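Local coordinates for protein arginyl-trna synthetase (Thermus thermophilus, PDB 1IQ0) that probably joins L-arginine to its cognate tRNA at the expense of ATP, working as a monomeric class I aminoacyl-tRNA synthetase, at residues Y234-W239 and L319-Y324; E108-N113 and V145-D150; E240-R245 and R333-E338; A222-M227 and N326-G331. One frame throughout, in Å; residues are numbered along the deposited sequence.

Interaction 1. Residues Y234-W239 and L319-Y324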
loop_
_atom_site.group_PDB
_atom_site.type_symbol
_atom_site.label_atom_id
_atom_site.label_comp_id
_atom_site.label_asym_id
_atom_site.label_seq_id
_atom_site.Cartn_x
_atom_site.Cartn_y
_atom_site.Cartn_z
ATOM N N TYR A 234 3.350 3.004 -11.929
ATOM C CA TYR A 234 2.322 3.992 -12.250
ATOM C C TYR A 234 1.666 3.719 -13.590
ATOM O O TYR A 234 2.331 3.322 -14.549
ATOM C CB TYR A 234 2.902 5.413 -12.290
ATOM C CG TYR A 234 3.628 5.830 -11.038
ATOM C CD1 TYR A 234 4.980 5.537 -10.867
ATOM C CD2 TYR A 234 2.960 6.497 -10.007
ATOM C CE1 TYR A 234 5.654 5.898 -9.707
ATOM C CE2 TYR A 234 3.623 6.856 -8.835
ATOM C CZ TYR A 234 4.971 6.552 -8.696
ATOM O OH TYR A 234 5.630 6.880 -7.540
ATOM N N ASP A 235 0.358 3.944 -13.660
ATOM C CA ASP A 235 -0.369 3.756 -14.908
ATOM C C ASP A 235 -0.711 5.105 -15.542
ATOM O O ASP A 235 -0.579 5.291 -16.753
ATOM C CB ASP A 235 -1.668 2.991 -14.667
ATOM C CG ASP A 235 -1.430 1.591 -14.154
ATOM O OD1 ASP A 235 -1.691 1.345 -12.957
ATOM O OD2 ASP A 235 -0.975 0.741 -14.953
ATOM N N LEU A 236 -1.143 6.051 -14.714
ATOM C CA LEU A 236 -1.553 7.353 -15.217
ATOM C C LEU A 236 -0.923 8.550 -14.525
ATOM O O LEU A 236 -0.592 8.517 -13.342
ATOM C CB LEU A 236 -3.068 7.498 -15.086
ATOM C CG LEU A 236 -3.979 6.422 -15.674
ATOM C CD1 LEU A 236 -5.326 6.457 -14.957
ATOM C CD2 LEU A 236 -4.139 6.644 -17.175
ATOM N N LEU A 237 -0.791 9.619 -15.290
ATOM C CA LEU A 237 -0.284 10.885 -14.797
ATOM C C LEU A 237 -1.406 11.852 -15.144
ATOM O O LEU A 237 -1.934 11.802 -16.245
ATOM C CB LEU A 237 0.976 11.297 -15.556
ATOM C CG LEU A 237 2.344 11.284 -14.872
ATOM C CD1 LEU A 237 2.585 9.996 -14.127
ATOM C CD2 LEU A 237 3.407 11.514 -15.938
ATOM N N VAL A 238 -1.803 12.691 -14.199
ATOM C CA VAL A 238 -2.818 13.691 -14.469
ATOM C C VAL A 238 -2.248 15.036 -14.045
ATOM O O VAL A 238 -1.878 15.227 -12.885
ATOM C CB VAL A 238 -4.136 13.425 -13.707
ATOM C CG1 VAL A 238 -5.049 14.625 -13.845
ATOM C CG2 VAL A 238 -4.836 12.199 -14.292
ATOM N N TRP A 239 -2.175 15.958 -14.999
ATOM C CA TRP A 239 -1.641 17.293 -14.764
ATOM C C TRP A 239 -2.730 18.320 -14.446
ATOM O O TRP A 239 -3.782 18.360 -15.089
ATOM C CB TRP A 239 -0.832 17.756 -15.996
ATOM C CG TRP A 239 0.358 16.869 -16.323
ATOM C CD1 TRP A 239 0.327 15.539 -16.633
ATOM C CD2 TRP A 239 1.745 17.244 -16.326
ATOM N NE1 TRP A 239 1.599 15.064 -16.825
ATOM C CE2 TRP A 239 2.491 16.086 -16.641
ATOM C CE3 TRP A 239 2.429 18.446 -16.089
ATOM C CZ2 TRP A 239 3.893 16.089 -16.726
ATOM C CZ3 TRP A 239 3.826 18.452 -16.174
ATOM C CH2 TRP A 239 4.540 17.279 -16.489
ATOM N N LEU A 319 -10.820 14.921 -19.534
ATOM C CA LEU A 319 -9.396 14.602 -19.605
ATOM C C LEU A 319 -9.078 13.682 -20.792
ATOM O O LEU A 319 -9.823 12.737 -21.083
ATOM C CB LEU A 319 -8.963 13.947 -18.283
ATOM C CG LEU A 319 -8.081 14.696 -17.268
ATOM C CD1 LEU A 319 -8.133 16.194 -17.475
ATOM C CD2 LEU A 319 -8.517 14.323 -15.848
ATOM N N ARG A 320 -7.970 13.974 -21.472
ATOM C CA ARG A 320 -7.505 13.204 -22.624
ATOM C C ARG A 320 -6.105 12.684 -22.337
ATOM O O ARG A 320 -5.300 13.376 -21.709
ATOM C CB ARG A 320 -7.479 14.081 -23.879
ATOM C CG ARG A 320 -8.851 14.466 -24.372
ATOM C CD ARG A 320 -8.791 15.427 -25.550
ATOM N NE ARG A 320 -10.131 15.712 -26.047
ATOM C CZ ARG A 320 -10.880 14.840 -26.718
ATOM N NH1 ARG A 320 -10.413 13.625 -26.986
ATOM N NH2 ARG A 320 -12.107 15.172 -27.101
ATOM N N PHE A 321 -5.810 11.481 -22.822
ATOM C CA PHE A 321 -4.523 10.846 -22.572
ATOM C C PHE A 321 -3.733 10.378 -23.796
ATOM O O PHE A 321 -4.292 10.142 -24.865
ATOM C CB PHE A 321 -4.725 9.649 -21.640
ATOM C CG PHE A 321 -5.229 10.022 -20.286
ATOM C CD1 PHE A 321 -6.554 10.376 -20.101
ATOM C CD2 PHE A 321 -4.358 10.082 -19.203
ATOM C CE1 PHE A 321 -7.008 10.791 -18.858
ATOM C CE2 PHE A 321 -4.801 10.498 -17.954
ATOM C CZ PHE A 321 -6.123 10.853 -17.779
ATOM N N ARG A 322 -2.423 10.230 -23.601
ATOM C CA ARG A 322 -1.500 9.774 -24.636
ATOM C C ARG A 322 -0.290 9.171 -23.918
ATOM O O ARG A 322 -0.176 9.277 -22.695
ATOM C CB ARG A 322 -1.054 10.952 -25.517
ATOM C CG ARG A 322 -0.249 12.001 -24.770
ATOM C CD ARG A 322 0.016 13.253 -25.612
ATOM N NE ARG A 322 0.880 12.988 -26.757
ATOM C CZ ARG A 322 0.446 12.834 -28.003
ATOM N NH1 ARG A 322 -0.850 12.922 -28.275
ATOM N NH2 ARG A 322 1.310 12.585 -28.980
ATOM N N PRO A 323 0.622 8.523 -24.661
ATOM C CA PRO A 323 1.803 7.930 -24.023
ATOM C C PRO A 323 2.712 9.001 -23.424
ATOM O O PRO A 323 2.901 10.062 -24.012
ATOM C CB PRO A 323 2.486 7.181 -25.174
ATOM C CG PRO A 323 1.340 6.832 -26.087
ATOM C CD PRO A 323 0.533 8.117 -26.076
ATOM N N TYR A 324 3.270 8.721 -22.252
ATOM C CA TYR A 324 4.165 9.668 -21.604
ATOM C C TYR A 324 5.597 9.263 -21.899
ATOM O O TYR A 324 6.030 8.172 -21.524
ATOM C CB TYR A 324 3.947 9.679 -20.092
ATOM C CG TYR A 324 4.871 10.629 -19.358
ATOM C CD1 TYR A 324 4.813 12.006 -19.589
ATOM C CD2 TYR A 324 5.805 10.153 -18.433
ATOM C CE1 TYR A 324 5.657 12.885 -18.916
ATOM C CE2 TYR A 324 6.655 11.018 -17.759
ATOM C CZ TYR A 324 6.576 12.384 -18.003
ATOM O OH TYR A 324 7.409 13.249 -17.327
#
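Leu237 sets its CD2 methyl as a bump on the Tyr324 ring: the methyl stands over the ring centre, 3.6 Å from the centroid and only 6° off the normal, a CH-pi contact that leaves it almost equally far from all six ring carbons. Trp239 reaches the same tyrosine with its benzene end, Trp239 CZ2 lying 4.3 Å from Tyr324 CE1, an atom that falls near the indole plane. The second bump is the Phe321 ring, which fits the shallow hollow between Leu236 and Val238. Leu236 comes across it at about a right angle, its CD2 4.0 Å from Phe321 CE2, while Val238 CG2 approaches the ring edge, 4.0 Å from Phe321 CZ. The carbonyl between these two side chains also borders the ring, Leu237 O being 3.6 Å from Phe321 CE2. Val238 thus parts its two methyls, for its CG1, anti to the backbone N (chi1 170°), turns instead to Leu319 CD2, 4.0 Å away. No hydrogen bond joins the segments, whose strand axes run 8.9 Å apart at 128°, because strand 333-335 lies between them in the mixed sheet; its Arg333 and Thr334 pack against side chains from both. Helix 213-229 lies against the Tyr324 and Trp239 side, where Asn217 hydrogen-bonds Tyr324 OH; Val238 also touches Leu146 of strand 141-149.

Interaction 2. Residues E108-N113 and V145-D150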
loop_
_atom_site.group_PDB
_atom_site.type_symbol
_atom_site.label_atom_id
_atom_site.label_comp_id
_atom_site.label_asym_id
_atom_site.label_seq_id
_atom_site.Cartn_x
_atom_site.Cartn_y
_atom_site.Cartn_z
ATOM N N GLU A 108 -4.315 6.588 -5.796
ATOM C CA GLU A 108 -3.487 7.761 -6.053
ATOM C C GLU A 108 -2.446 7.883 -4.951
ATOM O O GLU A 108 -2.775 7.885 -3.766
ATOM C CB GLU A 108 -4.306 9.060 -6.089
ATOM C CG GLU A 108 -3.385 10.294 -6.221
ATOM C CD GLU A 108 -4.112 11.630 -6.098
ATOM O OE1 GLU A 108 -3.555 12.541 -5.457
ATOM O OE2 GLU A 108 -5.223 11.781 -6.647
ATOM N N HIS A 109 -1.187 7.969 -5.344
ATOM C CA HIS A 109 -0.118 8.125 -4.374
ATOM C C HIS A 109 1.044 8.876 -5.007
ATOM O O HIS A 109 1.039 9.112 -6.220
ATOM C CB HIS A 109 0.302 6.760 -3.800
ATOM C CG HIS A 109 0.965 5.840 -4.779
ATOM N ND1 HIS A 109 2.208 6.097 -5.315
ATOM C CD2 HIS A 109 0.611 4.608 -5.222
ATOM C CE1 HIS A 109 2.595 5.062 -6.039
ATOM N NE2 HIS A 109 1.647 4.145 -5.999
ATOM N N THR A 110 2.013 9.260 -4.177
ATOM C CA THR A 110 3.180 10.036 -4.590
ATOM C C THR A 110 2.644 11.462 -4.767
ATOM O O THR A 110 2.488 12.182 -3.782
ATOM C CB THR A 110 3.803 9.497 -5.901
ATOM O OG1 THR A 110 4.063 8.094 -5.764
ATOM C CG2 THR A 110 5.138 10.206 -6.193
ATOM N N SER A 111 2.339 11.865 -5.998
ATOM C CA SER A 111 1.772 13.194 -6.242
ATOM C C SER A 111 2.456 14.314 -5.474
ATOM O O SER A 111 1.803 15.043 -4.734
ATOM C CB SER A 111 0.287 13.200 -5.863
ATOM O OG SER A 111 -0.434 12.232 -6.595
ATOM N N VAL A 112 3.757 14.470 -5.649
ATOM C CA VAL A 112 4.473 15.518 -4.932
ATOM C C VAL A 112 4.634 16.744 -5.814
ATOM O O VAL A 112 4.554 16.647 -7.041
ATOM C CB VAL A 112 5.885 15.044 -4.508
ATOM C CG1 VAL A 112 5.775 13.797 -3.635
ATOM C CG2 VAL A 112 6.724 14.747 -5.738
ATOM N N ASN A 113 4.843 17.902 -5.191
ATOM C CA ASN A 113 5.049 19.112 -5.961
ATOM C C ASN A 113 6.255 18.862 -6.858
ATOM O O ASN A 113 7.304 18.417 -6.392
ATOM C CB ASN A 113 5.303 20.302 -5.034
ATOM C CG ASN A 113 4.029 20.807 -4.385
ATOM O OD1 ASN A 113 3.002 20.933 -5.043
ATOM N ND2 ASN A 113 4.093 21.106 -3.095
ATOM N N VAL A 145 -2.987 2.870 -10.941
ATOM C CA VAL A 145 -2.263 3.804 -10.088
ATOM C C VAL A 145 -2.126 5.161 -10.784
ATOM O O VAL A 145 -1.614 5.261 -11.900
ATOM C CB VAL A 145 -0.863 3.240 -9.738
ATOM C CG1 VAL A 145 -0.016 4.300 -9.035
ATOM C CG2 VAL A 145 -1.018 2.019 -8.839
ATOM N N LEU A 146 -2.590 6.203 -10.111
ATOM C CA LEU A 146 -2.532 7.547 -10.665
ATOM C C LEU A 146 -1.586 8.429 -9.866
ATOM O O LEU A 146 -1.558 8.360 -8.638
ATOM C CB LEU A 146 -3.937 8.163 -10.663
ATOM C CG LEU A 146 -4.141 9.596 -11.174
ATOM C CD1 LEU A 146 -5.606 9.791 -11.519
ATOM C CD2 LEU A 146 -3.700 10.618 -10.117
ATOM N N ASN A 147 -0.808 9.245 -10.571
ATOM C CA ASN A 147 0.115 10.180 -9.934
ATOM C C ASN A 147 -0.316 11.585 -10.386
ATOM O O ASN A 147 -0.251 11.908 -11.572
ATOM C CB ASN A 147 1.554 9.879 -10.368
ATOM C CG ASN A 147 2.588 10.709 -9.612
ATOM O OD1 ASN A 147 3.796 10.478 -9.734
ATOM N ND2 ASN A 147 2.122 11.678 -8.834
ATOM N N TYR A 148 -0.784 12.400 -9.440
ATOM C CA TYR A 148 -1.258 13.755 -9.728
ATOM C C TYR A 148 -0.106 14.747 -9.761
ATOM O O TYR A 148 0.650 14.850 -8.803
ATOM C CB TYR A 148 -2.283 14.189 -8.672
ATOM C CG TYR A 148 -2.604 15.671 -8.677
ATOM C CD1 TYR A 148 -3.251 16.262 -9.766
ATOM C CD2 TYR A 148 -2.238 16.486 -7.603
ATOM C CE1 TYR A 148 -3.527 17.631 -9.788
ATOM C CE2 TYR A 148 -2.508 17.855 -7.611
ATOM C CZ TYR A 148 -3.154 18.421 -8.710
ATOM O OH TYR A 148 -3.442 19.764 -8.719
ATOM N N ILE A 149 0.013 15.482 -10.865
ATOM C CA ILE A 149 1.094 16.448 -11.036
ATOM C C ILE A 149 0.562 17.887 -10.974
ATOM O O ILE A 149 -0.106 18.351 -11.895
ATOM C CB ILE A 149 1.814 16.224 -12.400
ATOM C CG1 ILE A 149 2.099 14.729 -12.616
ATOM C CG2 ILE A 149 3.121 17.013 -12.442
ATOM C CD1 ILE A 149 3.031 14.088 -11.570
ATOM N N ASP A 150 0.856 18.584 -9.880
ATOM C CA ASP A 150 0.406 19.965 -9.703
ATOM C C ASP A 150 1.394 20.890 -10.424
ATOM O O ASP A 150 2.229 21.541 -9.801
ATOM C CB ASP A 150 0.345 20.309 -8.205
ATOM C CG ASP A 150 -0.325 21.663 -7.936
ATOM O OD1 ASP A 150 -0.622 22.382 -8.900
ATOM O OD2 ASP A 150 -0.550 22.014 -6.756
HETATM O O HOH W 1 1.798 17.034 -7.527
HETATM O O HOH W 2 3.606 22.952 -7.604
HETATM O O HOH W 3 -0.281 20.501 -4.477
#
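Val145 opens the contact by pressing its CG1 methyl against the His109 ring, 3.5 Å from His109 NE2. Leu146 then forms a parallel beta bridge with Glu108: Leu146 O accepts a weak bond from His109 N (3.3 Å) and a CA-H...O contact from Glu108, while Leu146 CD2 packs 3.9 Å from Glu108 CG. At Tyr148 the pattern changes, because Tyr148 N donates to a side chain: Ser111 OG, set beside its own backbone N (chi1 -58°), receives it at 2.9 Å. Glu108 lies alongside Tyr148, its OE1 3.8 Å from Tyr148 CB; its OE2 is held by Lys312, and Tyr148 OH by Glu240. One water receives Asp150 N and donates to Tyr148 O and, weakly, to Val112 O. Two more waters donate to Asp150, one to O and one to OD2 (2.7 Å), and weakly to Asn113 OD1. Regular pairing of strands 104-108 and 141-149 therefore gives way to a serine hydroxyl and then to water-bridged backbone and side-chain atoms as the chain enters the predicted 'HIGH' region at Val112.

Interaction 3. Residues E240-R245 and R333-E338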
loop_
_atom_site.group_PDB
_atom_site.type_symbol
_atom_site.label_atom_id
_atom_site.label_comp_id
_atom_site.label_asym_id
_atom_site.label_seq_id
_atom_site.Cartn_x
_atom_site.Cartn_y
_atom_site.Cartn_z
ATOM N N GLU A 240 -2.466 19.161 -13.449
ATOM C CA GLU A 240 -3.403 20.202 -13.062
ATOM C C GLU A 240 -3.803 21.068 -14.268
ATOM O O GLU A 240 -4.983 21.391 -14.438
ATOM C CB GLU A 240 -2.782 21.075 -11.964
ATOM C CG GLU A 240 -3.660 22.241 -11.505
ATOM C CD GLU A 240 -5.000 21.789 -10.943
ATOM O OE1 GLU A 240 -5.059 20.729 -10.289
ATOM O OE2 GLU A 240 -5.997 22.501 -11.141
ATOM N N SER A 241 -2.836 21.450 -15.103
ATOM C CA SER A 241 -3.159 22.271 -16.276
ATOM C C SER A 241 -4.132 21.566 -17.224
ATOM O O SER A 241 -4.935 22.223 -17.889
ATOM C CB SER A 241 -1.888 22.694 -17.032
ATOM O OG SER A 241 -1.113 21.586 -17.438
ATOM N N ASP A 242 -4.064 20.239 -17.300
ATOM C CA ASP A 242 -5.003 19.495 -18.150
ATOM C C ASP A 242 -6.368 19.449 -17.457
ATOM O O ASP A 242 -7.407 19.455 -18.116
ATOM C CB ASP A 242 -4.499 18.074 -18.410
ATOM C CG ASP A 242 -3.301 18.049 -19.344
ATOM O OD1 ASP A 242 -2.376 17.235 -19.123
ATOM O OD2 ASP A 242 -3.291 18.843 -20.302
ATOM N N ILE A 243 -6.364 19.403 -16.127
ATOM C CA ILE A 243 -7.615 19.389 -15.371
ATOM C C ILE A 243 -8.350 20.716 -15.616
ATOM O O ILE A 243 -9.576 20.752 -15.713
ATOM C CB ILE A 243 -7.354 19.198 -13.848
ATOM C CG1 ILE A 243 -7.039 17.726 -13.559
ATOM C CG2 ILE A 243 -8.557 19.676 -13.038
ATOM C CD1 ILE A 243 -6.784 17.407 -12.069
ATOM N N VAL A 244 -7.589 21.803 -15.722
ATOM C CA VAL A 244 -8.168 23.120 -15.977
ATOM C C VAL A 244 -8.761 23.170 -17.392
ATOM O O VAL A 244 -9.895 23.614 -17.580
ATOM C CB VAL A 244 -7.097 24.244 -15.813
ATOM C CG1 VAL A 244 -7.643 25.596 -16.329
ATOM C CG2 VAL A 244 -6.708 24.374 -14.335
ATOM N N ARG A 245 -8.001 22.701 -18.379
ATOM C CA ARG A 245 -8.469 22.694 -19.762
ATOM C C ARG A 245 -9.726 21.838 -19.921
ATOM O O ARG A 245 -10.616 22.168 -20.709
ATOM C CB ARG A 245 -7.376 22.163 -20.709
ATOM C CG ARG A 245 -7.689 22.378 -22.203
ATOM C CD ARG A 245 -6.603 21.837 -23.142
ATOM N NE ARG A 245 -5.256 22.089 -22.627
ATOM C CZ ARG A 245 -4.601 21.267 -21.804
ATOM N NH1 ARG A 245 -5.169 20.128 -21.407
ATOM N NH2 ARG A 245 -3.389 21.588 -21.361
ATOM N N ARG A 333 0.801 6.427 -19.108
ATOM C CA ARG A 333 0.038 7.374 -19.920
ATOM C C ARG A 333 -0.203 8.667 -19.134
ATOM O O ARG A 333 -0.419 8.645 -17.919
ATOM C CB ARG A 333 -1.306 6.771 -20.356
ATOM C CG ARG A 333 -1.231 5.747 -21.499
ATOM C CD ARG A 333 -2.605 5.101 -21.776
ATOM N NE ARG A 333 -3.573 5.973 -22.453
ATOM C CZ ARG A 333 -4.804 6.248 -22.000
ATOM N NH1 ARG A 333 -5.247 5.737 -20.851
ATOM N NH2 ARG A 333 -5.621 7.016 -22.717
ATOM N N THR A 334 -0.176 9.794 -19.835
ATOM C CA THR A 334 -0.362 11.089 -19.195
ATOM C C THR A 334 -1.515 11.872 -19.801
ATOM O O THR A 334 -1.850 11.697 -20.971
ATOM C CB THR A 334 0.910 11.966 -19.351
ATOM O OG1 THR A 334 0.716 13.230 -18.701
ATOM C CG2 THR A 334 1.199 12.231 -20.831
ATOM N N SER A 335 -2.135 12.728 -18.996
ATOM C CA SER A 335 -3.183 13.590 -19.524
ATOM C C SER A 335 -2.387 14.560 -20.399
ATOM O O SER A 335 -1.196 14.786 -20.156
ATOM C CB SER A 335 -3.876 14.361 -18.402
ATOM O OG SER A 335 -2.937 15.117 -17.656
ATOM N N ALA A 336 -3.036 15.122 -21.410
ATOM C CA ALA A 336 -2.378 16.058 -22.312
ATOM C C ALA A 336 -3.409 16.849 -23.119
ATOM O O ALA A 336 -4.593 16.526 -23.123
ATOM C CB ALA A 336 -1.440 15.292 -23.256
ATOM N N PRO A 337 -2.968 17.903 -23.816
ATOM C CA PRO A 337 -3.916 18.693 -24.610
ATOM C C PRO A 337 -4.602 17.807 -25.643
ATOM O O PRO A 337 -5.803 17.921 -25.890
ATOM C CB PRO A 337 -3.022 19.741 -25.269
ATOM C CG PRO A 337 -1.911 19.921 -24.270
ATOM C CD PRO A 337 -1.618 18.491 -23.867
ATOM N N GLU A 338 -3.825 16.907 -26.233
ATOM C CA GLU A 338 -4.331 16.009 -27.262
ATOM C C GLU A 338 -4.201 14.558 -26.827
ATOM O O GLU A 338 -3.219 14.177 -26.193
ATOM C CB GLU A 338 -3.547 16.222 -28.560
ATOM C CG GLU A 338 -4.404 16.501 -29.781
ATOM C CD GLU A 338 -5.130 17.828 -29.695
ATOM O OE1 GLU A 338 -4.453 18.865 -29.525
ATOM O OE2 GLU A 338 -6.375 17.838 -29.801
#
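Asp242, in the first turn of helix 240-245, turns its carboxylate to the end of strand 333-335 and there receives the hydroxyl of Ser335, with Ser335 OG donating to Asp242 OD1 at 2.6 Å. A chi1 of 57° sets Ser335 OG between its own backbone N and carbonyl carbon, from where it meets that oxygen on the anti side, 19° out of the carboxylate plane. The same OD1 lies 2.9 Å from Ser335 O, an approach of two acceptors whose repulsion may be eased by the salt bridge OD1 makes with Arg213. The other oxygen, Asp242 OD2, passes 3.5 Å from the backbone carbon Ala336 C. Three residues on, the Arg245 chain is bent at chi3 (-40°), which sets NE; its guanidinium meets Asp242, with NH1 on the anti lone pair of OD2 at 2.5 Å in a salt bridge, and NH2 adds a weak bond. Pro337 lies over one face of this guanidinium, Pro337 CG being 3.7 Å from Arg245 NH2, and Ser241 O lies beyond the opposite face. The carboxylate is thus shared between a serine and two arginines. Helix 240-245 directly follows strand 236-239, the parallel neighbour of strand 333-335, and Ser335 OG accepts from the backbone N of Trp239, the N-cap residue. Ser335 also packs on Phe321 of strand 320-323, while Ile243 turns to Val238.

Interaction 4. Residues A222-M227 and N326-G331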
loop_
_atom_site.group_PDB
_atom_site.type_symbol
_atom_site.label_atom_id
_atom_site.label_comp_id
_atom_site.label_asym_id
_atom_site.label_seq_id
_atom_site.Cartn_x
_atom_site.Cartn_y
_atom_site.Cartn_z
ATOM N N ALA A 222 13.217 13.781 -13.467
ATOM C CA ALA A 222 14.263 13.450 -12.499
ATOM C C ALA A 222 13.655 12.885 -11.212
ATOM O O ALA A 222 14.229 11.998 -10.583
ATOM C CB ALA A 222 15.117 14.692 -12.186
ATOM N N GLN A 223 12.492 13.397 -10.816
ATOM C CA GLN A 223 11.840 12.880 -9.618
ATOM C C GLN A 223 11.426 11.446 -9.905
ATOM O O GLN A 223 11.461 10.587 -9.025
ATOM C CB GLN A 223 10.573 13.667 -9.286
ATOM C CG GLN A 223 10.767 15.106 -8.884
ATOM C CD GLN A 223 9.432 15.760 -8.611
ATOM O OE1 GLN A 223 8.521 15.664 -9.426
ATOM N NE2 GLN A 223 9.304 16.419 -7.464
ATOM N N MET A 224 11.025 11.201 -11.149
ATOM C CA MET A 224 10.570 9.879 -11.558
ATOM C C MET A 224 11.672 8.829 -11.483
ATOM O O MET A 224 11.381 7.641 -11.348
ATOM C CB MET A 224 9.985 9.933 -12.974
ATOM C CG MET A 224 9.175 8.701 -13.351
ATOM S SD MET A 224 8.048 9.025 -14.737
ATOM C CE MET A 224 7.090 10.374 -14.062
ATOM N N ALA A 225 12.929 9.256 -11.569
ATOM C CA ALA A 225 14.039 8.309 -11.477
ATOM C C ALA A 225 14.054 7.745 -10.053
ATOM O O ALA A 225 14.361 6.570 -9.838
ATOM C CB ALA A 225 15.360 9.003 -11.791
ATOM N N THR A 226 13.707 8.592 -9.088
ATOM C CA THR A 226 13.656 8.192 -7.686
ATOM C C THR A 226 12.468 7.240 -7.462
ATOM O O THR A 226 12.589 6.230 -6.762
ATOM C CB THR A 226 13.498 9.425 -6.773
ATOM O OG1 THR A 226 14.530 10.371 -7.072
ATOM C CG2 THR A 226 13.590 9.027 -5.304
ATOM N N MET A 227 11.326 7.568 -8.060
ATOM C CA MET A 227 10.128 6.738 -7.939
ATOM C C MET A 227 10.442 5.345 -8.473
ATOM O O MET A 227 10.074 4.337 -7.873
ATOM C CB MET A 227 8.982 7.344 -8.751
ATOM C CG MET A 227 8.472 8.680 -8.226
ATOM S SD MET A 227 7.348 9.490 -9.399
ATOM C CE MET A 227 7.592 11.249 -8.945
ATOM N N ASN A 326 9.172 8.770 -21.338
ATOM C CA ASN A 326 10.026 8.651 -20.162
ATOM C C ASN A 326 10.813 7.352 -20.289
ATOM O O ASN A 326 10.375 6.420 -20.959
ATOM C CB ASN A 326 9.179 8.616 -18.893
ATOM C CG ASN A 326 8.551 7.260 -18.649
ATOM O OD1 ASN A 326 9.062 6.466 -17.869
ATOM N ND2 ASN A 326 7.444 6.986 -19.329
ATOM N N PRO A 327 11.981 7.272 -19.643
ATOM C CA PRO A 327 12.787 6.052 -19.736
ATOM C C PRO A 327 12.521 4.980 -18.687
ATOM O O PRO A 327 13.208 3.960 -18.669
ATOM C CB PRO A 327 14.209 6.586 -19.639
ATOM C CG PRO A 327 14.050 7.680 -18.619
ATOM C CD PRO A 327 12.772 8.380 -19.075
ATOM N N TYR A 328 11.523 5.183 -17.833
ATOM C CA TYR A 328 11.267 4.210 -16.776
ATOM C C TYR A 328 10.040 3.325 -16.948
ATOM O O TYR A 328 10.091 2.125 -16.667
ATOM C CB TYR A 328 11.185 4.926 -15.426
ATOM C CG TYR A 328 12.235 6.001 -15.255
ATOM C CD1 TYR A 328 11.938 7.338 -15.513
ATOM C CD2 TYR A 328 13.542 5.676 -14.883
ATOM C CE1 TYR A 328 12.914 8.326 -15.406
ATOM C CE2 TYR A 328 14.528 6.659 -14.774
ATOM C CZ TYR A 328 14.206 7.978 -15.039
ATOM O OH TYR A 328 15.174 8.954 -14.947
ATOM N N TYR A 329 8.936 3.908 -17.401
ATOM C CA TYR A 329 7.711 3.138 -17.570
ATOM C C TYR A 329 7.176 3.180 -18.991
ATOM O O TYR A 329 6.586 4.171 -19.411
ATOM C CB TYR A 329 6.641 3.654 -16.617
ATOM C CG TYR A 329 7.125 3.806 -15.200
ATOM C CD1 TYR A 329 7.641 5.020 -14.749
ATOM C CD2 TYR A 329 7.058 2.736 -14.302
ATOM C CE1 TYR A 329 8.074 5.173 -13.427
ATOM C CE2 TYR A 329 7.488 2.875 -12.985
ATOM C CZ TYR A 329 7.991 4.099 -12.554
ATOM O OH TYR A 329 8.373 4.254 -11.247
ATOM N N PRO A 330 7.363 2.087 -19.742
ATOM C CA PRO A 330 6.909 1.973 -21.130
ATOM C C PRO A 330 5.406 2.182 -21.309
ATOM O O PRO A 330 4.973 2.801 -22.281
ATOM C CB PRO A 330 7.338 0.557 -21.516
ATOM C CG PRO A 330 8.561 0.329 -20.652
ATOM C CD PRO A 330 8.102 0.879 -19.329
ATOM N N GLY A 331 4.612 1.675 -20.370
ATOM C CA GLY A 331 3.169 1.802 -20.490
ATOM C C GLY A 331 2.505 2.971 -19.785
ATOM O O GLY A 331 1.282 3.052 -19.757
#
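Ala225 and Tyr328 mark the nearest backbones, their CA atoms 7.3 Å apart, where helix 213-229 meets the irregular loop between strands 320-323 and 333-335. The Tyr328 ring lies with one face over the helix backbone: Ala225 CA is 4.0 Å from its centroid in a CH-pi contact 28° off the normal, and Ala225 CB touches Tyr328 OH at 3.2 Å. Pro327 CG covers part of the opposite face. Met224 reaches between the two tyrosines. Its CG, anti to the backbone N (chi1 -165°), lies 3.8 Å from Tyr328 CD1 and 3.7 Å from Tyr329 CE1, in the plane of the latter ring. Met224 SD follows that edge, 5.2 Å from the Tyr329 centroid, a Met-aromatic contact. Tyr329 OH ends beside the backbone of Met227 and is hydrogen-bonded to Ala232 O. Within the loop, Asn326 organises the backbone: its OD1 accepts from Tyr328 N at 2.8 Å, from above the amide carbonyl plane, closing an Asx turn, and from Tyr329 N at 2.6 Å, within that plane and on a lone pair. Asn326 ND2 in turn donates to Tyr329 O. Since no hydrogen bond crosses between the segments, adhesion to the helix rests on C-H, sulfur and ring surfaces, while the polar bonds of Asn326 act inside the loop and fix the backbone from which both tyrosines project.

In the fold
Interactions 1, 2 and 3 reach the mixed sheet of the catalytic domain, where strands 236-239 and 141-149 are neighbours. Interaction 1 is buried and apolar. Interaction 3, its centre about 8 Å from that of interaction 1, joins the same sheet to the helix following strand 236-239; its buried carboxylate, salt-bridged to arginines, is probably ionised, and its outer end, Arg245 and Pro337, is exposed. Interaction 2 is partly buried and largely polar, holding waters near the C-terminal end of strand 141-149. Interaction 4, also partly buried, works through tyrosine and methionine surfaces, and its helix meets interaction 1 through Met224 and Tyr324 and interaction 2 through Gln223 and Asn113. Interactions 3 and 4 adjoin only in sequence.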